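Long-range contacts in nicking enzyme (Staphylococcus aureus, PDB 4HTE), which probably nicks plasmid DNA at the origin of transfer to start conjugation, this chain being the all-helical C-terminal domain of the relaxase: residues I42-K46 against K142-S147; E47-L51 against R77-L81; Y52-K57 against Y203-K207; Q91-F96 against K112-R117; E215-E219 against I245-Q249. All coordinates share one frame; numbering follows the deposited sequence.

Contact 1. Residues I42-K46 against K142-S147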
# COMPACT_ATOMS: atom_id res chain seq x y z
N ILE A 42 11.26 -9.59 -4.60
CA ILE A 42 10.60 -8.52 -3.86
C ILE A 42 11.60 -7.58 -3.20
O ILE A 42 11.46 -6.36 -3.29
CB ILE A 42 9.63 -9.08 -2.80
CG1 ILE A 42 8.19 -9.07 -3.32
CG2 ILE A 42 9.72 -8.28 -1.50
CD1 ILE A 42 7.60 -7.69 -3.48
N ASN A 43 12.62 -8.13 -2.55
CA ASN A 43 13.63 -7.31 -1.90
C ASN A 43 14.33 -6.41 -2.91
O ASN A 43 14.76 -5.30 -2.58
CB ASN A 43 14.66 -8.17 -1.17
CG ASN A 43 14.08 -8.87 0.04
OD1 ASN A 43 13.00 -9.47 -0.03
ND2 ASN A 43 14.78 -8.80 1.16
N MSE A 44 14.46 -6.89 -4.14
CA MSE A 44 15.02 -6.10 -5.22
C MSE A 44 14.02 -5.03 -5.62
O MSE A 44 14.39 -3.87 -5.83
CB MSE A 44 15.35 -6.99 -6.42
CG MSE A 44 16.54 -7.91 -6.21
SE MSE A 44 18.20 -6.95 -5.88
CE MSE A 44 18.14 -6.82 -3.94
N TYR A 45 12.76 -5.42 -5.73
CA TYR A 45 11.68 -4.49 -6.02
C TYR A 45 11.65 -3.37 -4.99
O TYR A 45 11.35 -2.22 -5.32
CB TYR A 45 10.34 -5.23 -6.04
CG TYR A 45 9.15 -4.34 -6.29
CD1 TYR A 45 8.81 -3.94 -7.58
CD2 TYR A 45 8.34 -3.93 -5.25
CE1 TYR A 45 7.72 -3.13 -7.81
CE2 TYR A 45 7.24 -3.13 -5.47
CZ TYR A 45 6.93 -2.73 -6.76
OH TYR A 45 5.84 -1.93 -6.99
N LYS A 46 11.96 -3.70 -3.74
CA LYS A 46 11.98 -2.72 -2.66
C LYS A 46 13.12 -1.74 -2.87
O LYS A 46 12.90 -0.53 -2.97
CB LYS A 46 12.13 -3.41 -1.30
CG LYS A 46 11.49 -2.65 -0.15
CD LYS A 46 11.94 -3.16 1.22
CE LYS A 46 11.17 -4.40 1.64
NZ LYS A 46 10.82 -4.36 3.08
N LYS A 142 1.90 -8.13 -2.69
CA LYS A 142 3.12 -7.75 -1.99
C LYS A 142 3.70 -6.45 -2.55
O LYS A 142 4.00 -5.53 -1.79
CB LYS A 142 4.18 -8.86 -2.11
CG LYS A 142 4.29 -9.75 -0.88
CD LYS A 142 5.59 -10.56 -0.92
CE LYS A 142 5.71 -11.52 0.26
NZ LYS A 142 4.83 -12.71 0.12
N GLU A 143 3.84 -6.38 -3.87
CA GLU A 143 4.47 -5.23 -4.52
C GLU A 143 3.75 -3.92 -4.23
O GLU A 143 4.38 -2.91 -3.90
CB GLU A 143 4.56 -5.45 -6.03
CG GLU A 143 5.64 -6.44 -6.45
CD GLU A 143 5.78 -6.55 -7.96
OE1 GLU A 143 4.81 -6.20 -8.67
OE2 GLU A 143 6.85 -6.99 -8.42
N ALA A 144 2.43 -3.92 -4.36
CA ALA A 144 1.63 -2.73 -4.10
C ALA A 144 1.85 -2.23 -2.68
O ALA A 144 2.12 -1.06 -2.46
CB ALA A 144 0.17 -3.01 -4.33
N GLN A 145 1.71 -3.14 -1.72
CA GLN A 145 1.93 -2.82 -0.31
C GLN A 145 3.23 -2.07 -0.12
O GLN A 145 3.25 -0.99 0.47
CB GLN A 145 1.95 -4.10 0.52
CG GLN A 145 0.79 -4.24 1.49
CD GLN A 145 0.21 -5.64 1.51
OE1 GLN A 145 -1.00 -5.82 1.64
NE2 GLN A 145 1.07 -6.65 1.40
N ILE A 146 4.32 -2.63 -0.63
CA ILE A 146 5.64 -2.05 -0.44
C ILE A 146 5.72 -0.65 -1.02
O ILE A 146 6.22 0.27 -0.38
CB ILE A 146 6.74 -2.93 -1.07
CG1 ILE A 146 6.74 -4.31 -0.41
CG2 ILE A 146 8.10 -2.27 -0.92
CD1 ILE A 146 7.86 -5.20 -0.87
N SER A 147 5.21 -0.48 -2.24
CA SER A 147 5.26 0.81 -2.91
C SER A 147 4.52 1.88 -2.13
O SER A 147 5.07 2.93 -1.81
CB SER A 147 4.66 0.70 -4.31
OG SER A 147 5.49 -0.07 -5.16
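Ile42 lies opposite Glu143 and Lys46 opposite Ile146 on two helices that run in nearly the same direction, their short axes 10.3 Å apart at 28°. Tyr45 reaches across to helix 130-152. Its chi1 of 178° turns the ring away from its own nitrogen and out toward that helix. Glu143 lies over one face of this ring, with its CG 3.7 Å above the plane and over the ring centre. This is a CH-pi contact. The carboxylate of Glu143 continues over the same ring, its plane tilted by only 16°. OE2 of Glu143 forms a salt bridge with Lys139, so the acid is held from its own helix while its methylenes cover the tyrosine.

At the end of the ring, Tyr45 OH donates a hydrogen bond to Ser147 OG, 2.6 Å away. Ser147 OG also bonds to Glu49, one helical turn beyond Tyr45. The serine thus joins two residues of helix 41-58.

The rest is apolar. Ile42 CD1 meets Ile146 CD1 at 3.6 Å. Ile42 CG1 rests on Lys142 CD at 3.8 Å, while the amine of Lys142 pairs with Glu138. Lys46 crosses Ile146 at about a right angle, with its CG 3.5 Å from Ile146 CG2.

The contact is partly buried. Met44, a selenomethionine here, packs on Leu81 and Ile84 of helix 64-99. Ala144 and Ser147 touch Ile217 of helix 198-227. Helix 41-58 thus packs against both helix 130-152 and helix 64-99, and helix 130-152 also meets helix 198-227.

Contact 2. Residues E47-L51 against R77-L81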
# COMPACT_ATOMS: atom_id res chain seq x y z
N GLU A 47 14.34 -2.26 -2.93
CA GLU A 47 15.53 -1.43 -3.08
C GLU A 47 15.38 -0.48 -4.25
O GLU A 47 15.80 0.68 -4.18
CB GLU A 47 16.77 -2.30 -3.27
CG GLU A 47 18.07 -1.52 -3.31
CD GLU A 47 18.50 -1.04 -1.94
OE1 GLU A 47 17.67 -1.08 -1.01
OE2 GLU A 47 19.67 -0.64 -1.78
N ASN A 48 14.80 -0.97 -5.34
CA ASN A 48 14.62 -0.15 -6.54
C ASN A 48 13.79 1.09 -6.23
O ASN A 48 14.13 2.20 -6.65
CB ASN A 48 13.97 -0.95 -7.66
CG ASN A 48 14.25 -0.37 -9.03
OD1 ASN A 48 15.35 0.11 -9.30
ND2 ASN A 48 13.24 -0.39 -9.91
N GLU A 49 12.70 0.90 -5.50
CA GLU A 49 11.84 2.01 -5.10
C GLU A 49 12.58 2.94 -4.14
O GLU A 49 12.48 4.16 -4.25
CB GLU A 49 10.57 1.47 -4.43
CG GLU A 49 9.68 0.68 -5.37
CD GLU A 49 8.25 1.19 -5.42
OE1 GLU A 49 7.87 2.00 -4.54
OE2 GLU A 49 7.51 0.78 -6.34
N ARG A 50 13.31 2.34 -3.21
CA ARG A 50 14.08 3.10 -2.24
C ARG A 50 15.14 3.95 -2.94
O ARG A 50 15.38 5.09 -2.57
CB ARG A 50 14.76 2.17 -1.23
CG ARG A 50 15.56 2.90 -0.16
CD ARG A 50 16.73 2.08 0.33
NE ARG A 50 17.84 2.94 0.74
CZ ARG A 50 19.12 2.65 0.57
NH1 ARG A 50 19.48 1.52 -0.01
NH2 ARG A 50 20.06 3.50 0.97
N LEU A 51 15.76 3.37 -3.97
CA LEU A 51 16.83 4.03 -4.70
C LEU A 51 16.30 5.11 -5.63
O LEU A 51 16.91 6.16 -5.80
CB LEU A 51 17.67 3.01 -5.48
CG LEU A 51 19.09 2.79 -4.97
CD1 LEU A 51 19.12 2.45 -3.48
CD2 LEU A 51 19.77 1.69 -5.77
N ARG A 77 24.65 0.85 -7.92
CA ARG A 77 23.73 -0.12 -7.33
C ARG A 77 22.66 -0.57 -8.32
O ARG A 77 22.45 -1.77 -8.50
CB ARG A 77 23.08 0.46 -6.08
CG ARG A 77 23.96 0.40 -4.85
CD ARG A 77 23.23 0.86 -3.61
NE ARG A 77 23.80 0.27 -2.39
CZ ARG A 77 23.17 -0.56 -1.57
NH1 ARG A 77 21.92 -0.94 -1.79
NH2 ARG A 77 23.80 -1.03 -0.50
N GLN A 78 21.98 0.39 -8.95
CA GLN A 78 20.95 0.07 -9.93
C GLN A 78 21.53 -0.89 -10.97
O GLN A 78 20.85 -1.82 -11.42
CB GLN A 78 20.42 1.34 -10.59
CG GLN A 78 19.62 2.25 -9.65
CD GLN A 78 19.24 3.58 -10.28
OE1 GLN A 78 19.88 4.05 -11.22
NE2 GLN A 78 18.19 4.21 -9.75
N LYS A 79 22.78 -0.66 -11.35
CA LYS A 79 23.47 -1.52 -12.31
C LYS A 79 23.62 -2.92 -11.73
O LYS A 79 23.63 -3.91 -12.46
CB LYS A 79 24.84 -0.94 -12.67
N LYS A 80 23.76 -2.99 -10.41
CA LYS A 80 23.87 -4.28 -9.73
C LYS A 80 22.53 -5.00 -9.71
O LYS A 80 22.45 -6.20 -10.00
CB LYS A 80 24.40 -4.11 -8.30
CG LYS A 80 25.81 -3.55 -8.22
CD LYS A 80 26.40 -3.76 -6.83
CE LYS A 80 27.90 -3.99 -6.88
NZ LYS A 80 28.67 -2.75 -6.60
N LEU A 81 21.46 -4.28 -9.36
CA LEU A 81 20.13 -4.86 -9.33
C LEU A 81 19.82 -5.52 -10.67
O LEU A 81 19.21 -6.58 -10.73
CB LEU A 81 19.07 -3.80 -9.03
CG LEU A 81 19.15 -3.04 -7.70
CD1 LEU A 81 17.74 -2.80 -7.16
CD2 LEU A 81 19.99 -3.78 -6.68
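Glu47 presents its carboxylate to the guanidinium groups of Arg50 and Arg77. As modelled, OE2 of Glu47 lies at the edge of the Arg77 guanidinium, near its plane, but it is too close to NH1 of Arg77 for the detail to be sure. The carboxylate and this guanidinium are turned 46° apart. The Arg50 guanidinium has the Glu47 carboxylate carbon at its edge, in plane, and NH1 of Arg77 also lies at its edge. The two guanidinium planes are nearly perpendicular.

The three residues form a salt-bridge network, in which the length of the Glu47-Arg77 bridge is doubtful. Arg50 NH1 also makes a weak hydrogen bond to Glu47 OE1, 3.3 Å long. A bend at chi2 of Glu47 (75°) swings its carboxylate to the two arginines. Arg77 comes in with its chain extended from CG to NE, and its NH2 makes a weak hydrogen bond to Leu35 O.

Leucines pack beside the charges. Leu51 CD2 sits 3.5 Å from Arg77 CB and 3.9 Å from Gln78 CG. Leu51 thus covers the aliphatic root of the arginine. On the opposite helix, Leu81 CD1 approaches Glu47 CB at 4.0 Å and also reaches Asn48. Leu81 touches Leu35 of helix 22-35.

The segments run antiparallel at 159°. Helices 41-58 and 64-99 follow each other and form a helical hairpin.

Arg50 NH1 and Arg77 NH1 are about 3.9 Å apart as modelled, the latter less surely placed. The buried Glu47 beside them would offset their charges, and they in turn would probably keep it ionised.

Contact 3. Residues Y52-K57 against Y203-K207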
# COMPACT_ATOMS: atom_id res chain seq x y z
N TYR A 52 15.15 4.84 -6.25
CA TYR A 52 14.50 5.82 -7.10
C TYR A 52 14.18 7.06 -6.29
O TYR A 52 14.54 8.18 -6.66
CB TYR A 52 13.22 5.24 -7.70
CG TYR A 52 12.47 6.20 -8.60
CD1 TYR A 52 12.53 6.08 -9.98
CD2 TYR A 52 11.72 7.24 -8.07
CE1 TYR A 52 11.84 6.95 -10.81
CE2 TYR A 52 11.04 8.12 -8.88
CZ TYR A 52 11.10 7.98 -10.25
OH TYR A 52 10.42 8.85 -11.07
N ASP A 53 13.50 6.85 -5.16
CA ASP A 53 13.16 7.94 -4.26
C ASP A 53 14.40 8.68 -3.76
O ASP A 53 14.35 9.87 -3.47
CB ASP A 53 12.37 7.40 -3.06
CG ASP A 53 12.19 8.43 -1.97
OD1 ASP A 53 13.13 8.63 -1.17
OD2 ASP A 53 11.10 9.04 -1.91
N LEU A 54 15.51 7.96 -3.66
CA LEU A 54 16.75 8.54 -3.17
C LEU A 54 17.35 9.52 -4.18
O LEU A 54 17.70 10.65 -3.82
CB LEU A 54 17.77 7.43 -2.86
CG LEU A 54 18.39 7.47 -1.46
CD1 LEU A 54 19.08 8.80 -1.21
CD2 LEU A 54 17.33 7.19 -0.40
N LYS A 55 17.45 9.09 -5.43
CA LYS A 55 18.06 9.90 -6.48
C LYS A 55 17.44 11.29 -6.54
O LYS A 55 18.11 12.27 -6.87
CB LYS A 55 17.90 9.22 -7.84
N GLN A 56 16.16 11.38 -6.20
CA GLN A 56 15.45 12.64 -6.28
C GLN A 56 15.89 13.60 -5.18
O GLN A 56 16.05 14.79 -5.42
CB GLN A 56 13.94 12.40 -6.20
CG GLN A 56 13.40 11.63 -7.38
CD GLN A 56 11.92 11.35 -7.26
OE1 GLN A 56 11.37 11.32 -6.16
NE2 GLN A 56 11.26 11.16 -8.40
N LYS A 57 16.09 13.08 -3.98
CA LYS A 57 16.55 13.91 -2.87
C LYS A 57 17.98 14.38 -3.11
O LYS A 57 18.38 15.44 -2.65
CB LYS A 57 16.46 13.14 -1.55
CG LYS A 57 15.06 12.67 -1.22
CD LYS A 57 14.96 12.21 0.23
CE LYS A 57 13.55 11.73 0.56
NZ LYS A 57 13.26 11.80 2.02
N TYR A 203 11.36 19.15 -7.84
CA TYR A 203 11.18 18.10 -6.86
C TYR A 203 9.70 17.96 -6.51
O TYR A 203 9.11 16.90 -6.69
CB TYR A 203 12.00 18.41 -5.60
CG TYR A 203 11.96 17.32 -4.55
CD1 TYR A 203 12.55 16.08 -4.78
CD2 TYR A 203 11.36 17.55 -3.32
CE1 TYR A 203 12.52 15.09 -3.81
CE2 TYR A 203 11.32 16.56 -2.35
CZ TYR A 203 11.90 15.33 -2.60
OH TYR A 203 11.87 14.35 -1.64
N TYR A 204 9.10 19.05 -6.04
CA TYR A 204 7.68 19.05 -5.69
C TYR A 204 6.84 18.58 -6.88
O TYR A 204 5.97 17.72 -6.74
CB TYR A 204 7.24 20.45 -5.25
CG TYR A 204 7.99 21.00 -4.06
CD1 TYR A 204 8.47 20.16 -3.06
CD2 TYR A 204 8.24 22.36 -3.94
CE1 TYR A 204 9.16 20.66 -1.97
CE2 TYR A 204 8.93 22.87 -2.86
CZ TYR A 204 9.39 22.01 -1.88
OH TYR A 204 10.08 22.51 -0.79
N THR A 205 7.11 19.16 -8.04
CA THR A 205 6.34 18.84 -9.23
C THR A 205 6.35 17.33 -9.47
O THR A 205 5.32 16.74 -9.79
CB THR A 205 6.91 19.55 -10.47
OG1 THR A 205 7.39 20.85 -10.09
CG2 THR A 205 5.84 19.70 -11.53
N ASN A 206 7.52 16.72 -9.30
CA ASN A 206 7.67 15.29 -9.52
C ASN A 206 6.88 14.50 -8.47
O ASN A 206 6.20 13.54 -8.80
CB ASN A 206 9.14 14.90 -9.48
CG ASN A 206 9.39 13.52 -10.05
OD1 ASN A 206 9.60 12.55 -9.32
ND2 ASN A 206 9.38 13.42 -11.38
N LYS A 207 6.98 14.93 -7.22
CA LYS A 207 6.26 14.28 -6.13
C LYS A 207 4.77 14.22 -6.42
O LYS A 207 4.08 13.28 -6.02
CB LYS A 207 6.50 15.01 -4.80
CG LYS A 207 7.94 14.97 -4.31
CD LYS A 207 8.40 13.56 -3.96
CE LYS A 207 8.26 13.28 -2.48
NZ LYS A 207 8.80 11.94 -2.13
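Gln56 and Tyr203 make the centre of this contact. Gln56 CB lies at the edge of the Tyr203 ring, in its plane, 3.9 Å from CE1. The backbone oxygen of Gln56 is 3.8 Å from Tyr203 CD1. A chi1 of -176° points the ring away from the nitrogen of Tyr203 and lets it reach across. Its hydroxyl passes on to Lys57, with OH 3.6 Å from Lys57 CG.

Next to this pair, the amides of Gln56 and Asn206 meet with their planes perpendicular. Their closest atoms clash in the model, so the detail of this meeting is doubtful. Asp53 OD2 and Lys207 NZ form a long salt bridge of 3.7 Å.

Further out, Lys207 packs on the tyrosine from its own helix: its CG lies over one face of the Tyr203 ring, 4.2 Å above the plane. Phe169 of helix 159-179 touches Lys207. On helix 41-58, Leu54 packs on Ile74 of helix 64-99.

The contact joins the C-terminal part of helix 41-58 to helix 198-227, running antiparallel at the surface. It mixes ring and aliphatic contacts with a long charge pair; no hydrogen bond crosses between the two segments. With the charge pair so long, the attraction it adds is probably modest.

Contact 4. Residues Q91-F96 against K112-R117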
# COMPACT_ATOMS: atom_id res chain seq x y z
N GLN A 91 17.28 -18.13 -15.24
CA GLN A 91 16.83 -19.25 -14.43
C GLN A 91 15.34 -19.51 -14.60
O GLN A 91 14.90 -20.66 -14.64
CB GLN A 91 17.14 -19.00 -12.95
CG GLN A 91 16.77 -20.16 -12.05
CD GLN A 91 17.13 -19.90 -10.61
OE1 GLN A 91 17.61 -18.82 -10.26
NE2 GLN A 91 16.90 -20.89 -9.76
N ALA A 92 14.56 -18.44 -14.70
CA ALA A 92 13.12 -18.55 -14.86
C ALA A 92 12.76 -19.15 -16.21
O ALA A 92 11.96 -20.08 -16.30
CB ALA A 92 12.46 -17.19 -14.68
N GLY A 93 13.36 -18.62 -17.27
CA GLY A 93 13.12 -19.11 -18.61
C GLY A 93 13.33 -20.61 -18.69
O GLY A 93 12.46 -21.34 -19.16
N ILE A 94 14.49 -21.07 -18.22
CA ILE A 94 14.80 -22.49 -18.20
C ILE A 94 13.75 -23.23 -17.38
O ILE A 94 13.19 -24.23 -17.83
CB ILE A 94 16.18 -22.77 -17.57
CG1 ILE A 94 17.29 -22.06 -18.35
CG2 ILE A 94 16.45 -24.27 -17.53
CD1 ILE A 94 18.66 -22.16 -17.69
N PHE A 95 13.49 -22.72 -16.18
CA PHE A 95 12.54 -23.34 -15.27
C PHE A 95 11.20 -23.61 -15.93
O PHE A 95 10.60 -24.68 -15.73
CB PHE A 95 12.34 -22.46 -14.04
CG PHE A 95 11.31 -22.99 -13.08
CD1 PHE A 95 9.97 -22.71 -13.27
CD2 PHE A 95 11.68 -23.75 -11.99
CE1 PHE A 95 9.02 -23.19 -12.40
CE2 PHE A 95 10.74 -24.24 -11.11
CZ PHE A 95 9.40 -23.96 -11.31
N PHE A 96 10.71 -22.65 -16.70
CA PHE A 96 9.40 -22.77 -17.33
C PHE A 96 9.38 -23.80 -18.45
O PHE A 96 8.51 -24.66 -18.49
CB PHE A 96 8.93 -21.41 -17.84
CG PHE A 96 8.05 -20.67 -16.87
CD1 PHE A 96 8.60 -19.95 -15.83
CD2 PHE A 96 6.67 -20.70 -17.00
CE1 PHE A 96 7.80 -19.27 -14.93
CE2 PHE A 96 5.86 -20.02 -16.11
CZ PHE A 96 6.43 -19.31 -15.07
N LYS A 112 7.33 -14.35 -14.12
CA LYS A 112 8.04 -15.62 -14.17
C LYS A 112 9.10 -15.71 -13.08
O LYS A 112 9.10 -16.64 -12.27
CB LYS A 112 8.70 -15.81 -15.54
CG LYS A 112 7.74 -16.17 -16.65
CD LYS A 112 8.45 -16.19 -17.99
CE LYS A 112 7.54 -16.66 -19.11
NZ LYS A 112 8.08 -16.32 -20.46
N ILE A 113 9.99 -14.73 -13.05
CA ILE A 113 11.06 -14.69 -12.06
C ILE A 113 10.51 -14.88 -10.65
O ILE A 113 11.02 -15.69 -9.88
CB ILE A 113 11.81 -13.35 -12.11
CG1 ILE A 113 12.63 -13.26 -13.40
CG2 ILE A 113 12.73 -13.22 -10.91
CD1 ILE A 113 13.02 -11.85 -13.77
N PHE A 114 9.46 -14.13 -10.33
CA PHE A 114 8.83 -14.23 -9.01
C PHE A 114 8.36 -15.65 -8.75
O PHE A 114 8.65 -16.23 -7.71
CB PHE A 114 7.65 -13.26 -8.91
CG PHE A 114 7.05 -13.19 -7.53
CD1 PHE A 114 7.64 -12.43 -6.54
CD2 PHE A 114 5.88 -13.88 -7.23
CE1 PHE A 114 7.09 -12.36 -5.27
CE2 PHE A 114 5.32 -13.81 -5.97
CZ PHE A 114 5.93 -13.05 -4.99
N ILE A 115 7.64 -16.22 -9.71
CA ILE A 115 7.10 -17.56 -9.58
C ILE A 115 8.23 -18.58 -9.47
O ILE A 115 8.22 -19.44 -8.60
CB ILE A 115 6.20 -17.93 -10.77
CG1 ILE A 115 5.02 -16.95 -10.85
CG2 ILE A 115 5.71 -19.36 -10.64
CD1 ILE A 115 3.99 -17.31 -11.89
N THR A 116 9.19 -18.48 -10.37
CA THR A 116 10.34 -19.38 -10.39
C THR A 116 11.00 -19.43 -9.02
O THR A 116 11.26 -20.51 -8.49
CB THR A 116 11.39 -18.93 -11.42
OG1 THR A 116 10.87 -19.11 -12.75
CG2 THR A 116 12.68 -19.72 -11.27
N ARG A 117 11.27 -18.26 -8.46
CA ARG A 117 12.01 -18.16 -7.20
C ARG A 117 11.20 -18.66 -6.01
O ARG A 117 11.76 -19.19 -5.05
CB ARG A 117 12.42 -16.71 -6.98
CG ARG A 117 13.42 -16.19 -7.99
CD ARG A 117 14.77 -16.84 -7.80
NE ARG A 117 15.34 -16.51 -6.50
CZ ARG A 117 16.50 -16.98 -6.04
NH1 ARG A 117 17.23 -17.81 -6.76
NH2 ARG A 117 16.92 -16.60 -4.84
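Thr116 has the most surface buried here. Its side chain is a knob in a hole made by Gln91, Ala92, Phe95 and Phe96. The methyl CG2 lies 3.8 Å from Ala92 CA and 3.9 Å from Phe95 CB. The hydroxyl comes nearer still, with Thr116 OG1 against CA and CB of Ala92. At the same time Thr116 OG1 donates to Lys112 O of its own helix at 3.1 Å. It comes from above the carbonyl plane, 59° out of it. Lys112 O also accepts from Thr116 N, so two bonds hold it.

At the small Ala92 the backbones come close: its CA is 5.2 Å from Ile113 CA. Thr116 is thus a single knob in a hole where helices 64-99 and 109-122 cross at 70°. The two are consecutive in the middle helical domain.

Phe96 has the next largest share. Lys112 CG lies over one face of its ring, 3.5 Å above the plane and offset toward the rim, a CH-pi contact. Ile115 CD1 stands at the ring edge, 4.5 Å from Phe96 CZ. Beyond Ile115 come Leu132 and Ile135 of helix 130-152. Gln91 crosses Thr116 at a slant, and its NE2 bonds to Ala16 O.

Contact 5. Residues E215-E219 against I245-Q249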
# COMPACT_ATOMS: atom_id res chain seq x y z
N GLU A 215 -2.00 6.42 -6.72
CA GLU A 215 -3.45 6.29 -6.83
C GLU A 215 -3.80 5.14 -7.78
O GLU A 215 -4.76 4.40 -7.54
CB GLU A 215 -4.07 7.60 -7.31
CG GLU A 215 -5.59 7.63 -7.26
CD GLU A 215 -6.16 9.04 -7.31
OE1 GLU A 215 -5.38 10.00 -7.18
OE2 GLU A 215 -7.38 9.18 -7.49
N ASN A 216 -3.02 4.99 -8.84
CA ASN A 216 -3.23 3.89 -9.78
C ASN A 216 -2.88 2.55 -9.15
O ASN A 216 -3.62 1.58 -9.28
CB ASN A 216 -2.40 4.10 -11.05
CG ASN A 216 -3.18 4.77 -12.15
OD1 ASN A 216 -4.23 5.38 -11.91
ND2 ASN A 216 -2.67 4.68 -13.37
N ILE A 217 -1.74 2.49 -8.48
CA ILE A 217 -1.33 1.29 -7.77
C ILE A 217 -2.44 0.83 -6.83
O ILE A 217 -2.87 -0.32 -6.88
CB ILE A 217 -0.05 1.53 -6.95
CG1 ILE A 217 1.15 1.73 -7.87
CG2 ILE A 217 0.20 0.36 -6.00
CD1 ILE A 217 2.46 1.97 -7.15
N LEU A 218 -2.89 1.75 -5.98
CA LEU A 218 -3.95 1.47 -5.02
C LEU A 218 -5.13 0.78 -5.69
O LEU A 218 -5.59 -0.27 -5.24
CB LEU A 218 -4.42 2.76 -4.36
CG LEU A 218 -5.28 2.58 -3.10
CD1 LEU A 218 -4.39 2.19 -1.93
CD2 LEU A 218 -6.08 3.84 -2.79
N GLU A 219 -5.62 1.38 -6.77
CA GLU A 219 -6.77 0.85 -7.50
C GLU A 219 -6.54 -0.61 -7.88
O GLU A 219 -7.43 -1.44 -7.73
CB GLU A 219 -7.04 1.69 -8.75
CG GLU A 219 -8.17 1.16 -9.62
CD GLU A 219 -9.13 2.25 -10.06
OE1 GLU A 219 -8.69 3.40 -10.25
OE2 GLU A 219 -10.34 1.96 -10.21
N ILE A 245 -12.92 4.71 -8.10
CA ILE A 245 -11.99 4.35 -7.04
C ILE A 245 -12.53 4.66 -5.64
O ILE A 245 -12.39 3.85 -4.72
CB ILE A 245 -10.62 5.05 -7.21
CG1 ILE A 245 -9.59 4.43 -6.26
CG2 ILE A 245 -10.74 6.55 -6.96
CD1 ILE A 245 -8.21 5.03 -6.37
N LYS A 246 -13.14 5.83 -5.48
CA LYS A 246 -13.69 6.23 -4.19
C LYS A 246 -14.68 5.18 -3.70
O LYS A 246 -14.64 4.77 -2.54
CB LYS A 246 -14.37 7.59 -4.29
N GLU A 247 -15.57 4.75 -4.59
CA GLU A 247 -16.56 3.73 -4.26
C GLU A 247 -15.87 2.43 -3.83
O GLU A 247 -16.35 1.73 -2.95
CB GLU A 247 -17.46 3.46 -5.46
N LYS A 248 -14.74 2.12 -4.48
CA LYS A 248 -13.99 0.92 -4.15
C LYS A 248 -13.41 0.99 -2.74
O LYS A 248 -13.41 0.00 -2.01
CB LYS A 248 -12.87 0.69 -5.17
CG LYS A 248 -13.36 0.23 -6.54
CD LYS A 248 -12.21 0.07 -7.53
CE LYS A 248 -12.72 -0.31 -8.91
NZ LYS A 248 -11.62 -0.54 -9.88
N GLN A 249 -12.92 2.17 -2.35
CA GLN A 249 -12.37 2.37 -1.01
C GLN A 249 -13.44 2.11 0.04
O GLN A 249 -13.20 1.43 1.04
CB GLN A 249 -11.84 3.79 -0.86
CG GLN A 249 -11.35 4.12 0.55
CD GLN A 249 -9.92 3.67 0.79
OE1 GLN A 249 -8.97 4.38 0.45
NE2 GLN A 249 -9.76 2.49 1.37
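Glu219 and Lys248 are brought together by two different side-chain shapes. Glu219 leaves its backbone on the side away from the nitrogen (chi1 177°), and a bend at chi2 then carries its carboxylate across to the other helix. Lys248 is fully extended beyond CG and meets it at about a right angle.

Lys248 NZ donates to Glu219 OE2 at 2.8 Å, a salt bridge. It meets the anti lone pair of OE2, the one turned away from the other oxygen. Lys248 NZ is also bridged to Asp223, one turn further along the same helix as Glu219. Two acids therefore grip this buried amine, which probably favours its charged form.

Of these residues Ile245 has the most surface buried by the contact. Its CD1 end points toward helix 198-227 and lies 3.7 Å from Glu215 O and 3.8 Å from Glu215 CG. Leu218 CD2 adds an apolar contact to the same CD1 at 4.3 Å. The other oxygen of Glu219, OE1, faces Ile245 CB at 4.0 Å. Leu159 of helix 159-179 touches Glu215, Leu218 and Ile245, and its backbone N bonds to Gln249 OE1.

The side chain of Gln249 is about 13 Å from a bound calcium ion, so the contact is not part of that site. It is an oblique helix-helix crossing of 52° in an all-alpha fold, with Ile245 packed against Leu218 and the Glu215 chain and a salt bridge beside it.

In the fold
From the N terminus, helix 41-58 enters three contacts in turn. Contact 1 ties its start to helix 130-152 and closes a long loop. Contact 2 ties its middle to helix 64-99 and nests inside that loop. So does contact 4, which follows contact 2 in series and joins helix 64-99 to helix 109-122. Contact 3 runs from the end of helix 41-58 to helix 198-227. It crosses contacts 1 and 2 and encloses contact 4. Contact 5 opens after all the others have closed and links helix 198-227 to helix 245-269. Contact 1 touches contact 4 through Ile42 and Phe114, and contact 5 through Ala144, Ser147 and Ile217.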